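Local coordinates for DMATS type aromatic prenyltransferase (Streptomyces coelicolor, PDB 6ZS0), which probably transfers a dimethylallyl group from its diphosphate to C5 of the tryptophan indole, acting as a 5-dimethylallyltryptophan synthase of the DMATS family, at residues Arg79-Pro84 with Lys149-Pro154. Residues are numbered along the deposited sequence; the frame is centred on the assembly and turned at random.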
ATOM      1  N   ARG A  79      -5.470   3.415   6.275  1.00 18.08           N
ATOM      2  CA  ARG A  79      -4.048   3.084   6.494  1.00 18.31           C
ATOM      3  C   ARG A  79      -3.164   4.220   6.017  1.00 16.64           C
ATOM      4  O   ARG A  79      -3.536   4.964   5.094  1.00 16.24           O
ATOM      5  CB  ARG A  79      -3.649   1.800   5.778  1.00 20.51           C
ATOM      6  CG  ARG A  79      -4.365   0.573   6.292  1.00 23.48           C
ATOM      7  CD  ARG A  79      -4.068  -0.622   5.418  1.00 26.37           C
ATOM      8  NE  ARG A  79      -4.526  -1.828   6.083  1.00 29.71           N
ATOM      9  CZ  ARG A  79      -5.802  -2.188   6.197  1.00 32.93           C
ATOM     10  NH1 ARG A  79      -6.766  -1.437   5.677  1.00 34.04           N
ATOM     11  NH2 ARG A  79      -6.112  -3.306   6.833  1.00 35.16           N
ATOM     12  N   VAL A  80      -1.969   4.283   6.598  1.00 15.56           N
ATOM     13  CA  VAL A  80      -0.885   5.151   6.083  1.00 15.06           C
ATOM     14  C   VAL A  80       0.353   4.290   5.896  1.00 14.31           C
ATOM     15  O   VAL A  80       0.682   3.495   6.809  1.00 14.64           O
ATOM     16  CB  VAL A  80      -0.581   6.348   6.983  1.00 15.49           C
ATOM     17  CG1 VAL A  80      -0.180   5.917   8.381  1.00 16.00           C
ATOM     18  CG2 VAL A  80       0.472   7.245   6.356  1.00 15.40           C
ATOM     19  N   LEU A  81       0.947   4.399   4.720  1.00 13.38           N
ATOM     20  CA  LEU A  81       2.164   3.679   4.328  1.00 12.95           C
ATOM     21  C   LEU A  81       3.315   4.674   4.374  1.00 12.59           C
ATOM     22  O   LEU A  81       3.182   5.797   3.829  1.00 12.63           O
ATOM     23  CB  LEU A  81       2.004   3.117   2.922  1.00 12.95           C
ATOM     24  CG  LEU A  81       3.217   2.344   2.387  1.00 13.01           C
ATOM     25  CD1 LEU A  81       3.362   1.012   3.097  1.00 13.11           C
ATOM     26  CD2 LEU A  81       3.074   2.153   0.902  1.00 13.24           C
ATOM     27  N   VAL A  82       4.416   4.309   5.017  0.70 12.37           N
ATOM     28  CA  VAL A  82       5.563   5.238   5.174  0.70 12.24           C
ATOM     29  C   VAL A  82       6.867   4.477   4.978  0.70 12.28           C
ATOM     30  O   VAL A  82       6.944   3.273   5.308  0.70 12.18           O
ATOM     31  CB  VAL A  82       5.553   5.941   6.547  0.70 12.25           C
ATOM     32  CG1 VAL A  82       5.536   4.942   7.687  0.70 12.07           C
ATOM     33  CG2 VAL A  82       6.734   6.868   6.712  0.70 12.30           C
ATOM     34  N   GLU A  83       7.887   5.179   4.509  1.00 12.68           N
ATOM     35  CA  GLU A  83       9.263   4.650   4.446  1.00 13.36           C
ATOM     36  C   GLU A  83      10.065   5.326   5.552  1.00 13.80           C
ATOM     37  O   GLU A  83      10.522   6.448   5.378  1.00 14.21           O
ATOM     38  CB  GLU A  83       9.848   4.912   3.064  1.00 14.27           C
ATOM     39  CG  GLU A  83      11.293   4.471   2.978  1.00 15.26           C
ATOM     40  CD  GLU A  83      11.881   4.575   1.585  1.00 16.99           C
ATOM     41  OE1 GLU A  83      11.981   3.548   0.887  1.00 18.28           O
ATOM     42  OE2 GLU A  83      12.244   5.652   1.237  1.00 19.89           O
ATOM     43  N   PRO A  84      10.222   4.727   6.748  1.00 14.15           N
ATOM     44  CA  PRO A  84      10.855   5.446   7.853  1.00 15.27           C
ATOM     45  C   PRO A  84      12.321   5.794   7.601  1.00 16.54           C
ATOM     46  O   PRO A  84      12.819   6.811   8.107  1.00 18.80           O
ATOM     47  CB  PRO A  84      10.709   4.510   9.042  1.00 15.08           C
ATOM     48  CG  PRO A  84       9.679   3.542   8.665  1.00 14.90           C
ATOM     49  CD  PRO A  84       9.728   3.411   7.155  1.00 14.32           C
ATOM     50  N   LYS A 149       1.980  -3.391   9.696  1.00 19.63           N
ATOM     51  CA  LYS A 149       2.358  -4.283   8.597  1.00 19.45           C
ATOM     52  C   LYS A 149       3.730  -3.818   8.118  1.00 17.81           C
ATOM     53  O   LYS A 149       3.880  -2.605   7.967  1.00 18.88           O
ATOM     54  CB  LYS A 149       1.331  -4.161   7.477  1.00 21.71           C
ATOM     55  CG  LYS A 149       1.397  -5.223   6.396  1.00 23.81           C
ATOM     56  CD  LYS A 149       0.163  -5.224   5.516  1.00 26.38           C
ATOM     57  CE  LYS A 149      -1.103  -4.912   6.281  1.00 28.66           C
ATOM     58  NZ  LYS A 149      -2.318  -5.291   5.521  1.00 31.77           N
ATOM     59  N   VAL A 150       4.664  -4.731   7.932  1.00 15.71           N
ATOM     60  CA  VAL A 150       6.008  -4.427   7.401  1.00 15.24           C
ATOM     61  C   VAL A 150       6.156  -5.032   6.017  1.00 14.46           C
ATOM     62  O   VAL A 150       5.854  -6.206   5.869  1.00 14.32           O
ATOM     63  CB  VAL A 150       7.078  -4.949   8.372  1.00 15.97           C
ATOM     64  CG1 VAL A 150       8.467  -4.672   7.878  1.00 16.51           C
ATOM     65  CG2 VAL A 150       6.854  -4.322   9.733  1.00 16.65           C
ATOM     66  N   TYR A 151       6.667  -4.232   5.064  1.00 13.56           N
ATOM     67  CA  TYR A 151       6.927  -4.605   3.655  1.00 13.66           C
ATOM     68  C   TYR A 151       8.427  -4.706   3.445  1.00 13.08           C
ATOM     69  O   TYR A 151       9.137  -3.766   3.772  1.00 12.79           O
ATOM     70  CB  TYR A 151       6.338  -3.567   2.717  1.00 14.16           C
ATOM     71  CG  TYR A 151       4.839  -3.548   2.667  1.00 15.47           C
ATOM     72  CD1 TYR A 151       4.114  -2.896   3.640  1.00 16.60           C
ATOM     73  CD2 TYR A 151       4.157  -4.185   1.647  1.00 16.50           C
ATOM     74  CE1 TYR A 151       2.724  -2.874   3.598  1.00 18.01           C
ATOM     75  CE2 TYR A 151       2.773  -4.181   1.601  1.00 17.88           C
ATOM     76  CZ  TYR A 151       2.063  -3.533   2.581  1.00 18.84           C
ATOM     77  OH  TYR A 151       0.695  -3.487   2.524  1.00 22.23           O
ATOM     78  N   LEU A 152       8.852  -5.854   2.943  1.00 13.13           N
ATOM     79  CA  LEU A 152      10.266  -6.161   2.660  1.00 13.21           C
ATOM     80  C   LEU A 152      10.422  -6.516   1.184  1.00 13.21           C
ATOM     81  O   LEU A 152       9.390  -6.739   0.503  1.00 13.07           O
ATOM     82  CB  LEU A 152      10.700  -7.304   3.567  1.00 13.59           C
ATOM     83  CG  LEU A 152      10.480  -7.094   5.059  1.00 13.79           C
ATOM     84  CD1 LEU A 152      10.667  -8.387   5.803  1.00 14.24           C
ATOM     85  CD2 LEU A 152      11.442  -6.036   5.569  1.00 13.87           C
ATOM     86  N   ASN A 153      11.660  -6.539   0.709  1.00 13.33           N
ATOM     87  CA  ASN A 153      12.024  -6.608  -0.740  1.00 13.83           C
ATOM     88  C   ASN A 153      12.618  -7.964  -1.102  1.00 14.55           C
ATOM     89  O   ASN A 153      13.791  -8.207  -0.823  1.00 14.74           O
ATOM     90  CB  ASN A 153      13.046  -5.523  -1.056  1.00 13.94           C
ATOM     91  CG  ASN A 153      13.477  -5.519  -2.503  1.00 14.28           C
ATOM     92  OD1 ASN A 153      12.887  -6.194  -3.342  1.00 14.94           O
ATOM     93  ND2 ASN A 153      14.517  -4.760  -2.791  1.00 14.99           N
ATOM     94  N   PRO A 154      11.847  -8.891  -1.709  1.00 15.13           N
ATOM     95  CA  PRO A 154      12.398 -10.179  -2.128  1.00 16.12           C
ATOM     96  C   PRO A 154      13.573 -10.061  -3.117  1.00 16.67           C
ATOM     97  O   PRO A 154      14.333 -11.053  -3.230  1.00 17.89           O
ATOM     98  CB  PRO A 154      11.183 -10.857  -2.770  1.00 16.16           C
ATOM     99  CG  PRO A 154      10.019 -10.257  -2.050  1.00 15.92           C
ATOM    100  CD  PRO A 154      10.396  -8.804  -1.944  1.00 15.50           C
TER
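Leu81 reaches Tyr151 through one methyl: CD1 stands 4.0 Å from both CD1 and CE1 of the tyrosine, astride one side bond of the ring and approaching it obliquely. The two side chains meet at about a right angle. With CG anti to the backbone N (chi1 180°), the leucine carries this branch across to the ring. Ala137, on the intervening strand 135-139, touches both side chains. That strand runs antiparallel to both 77-82 and 147-152, which are therefore parallel to each other but separated by one strand; at the closest pairing the CA atoms of Leu81 and Lys149 are still 9.0 Å apart, and side chains alone bridge the gap. They are next-but-one staves of the ABBA barrel, whose helices wrap the outside: Val150 faces the other way, onto Val102 of helix 91-109, while Arg79, Leu81, Lys149 and Tyr151 point into the barrel. Two residues back on each strand, Arg79, extended from CG to NE, brings NE to 4.1 Å from NZ of Lys149, whose chain bends at chi3 (-36°). Asp194, on the next strand, gives NZ a long, weak ion pair. Two basic groups converging beside a tyrosine are consistent with a prenyl diphosphate site, as in related DMATS enzymes, where arginines and lysines hold the diphosphate and tyrosines shield the allylic cation.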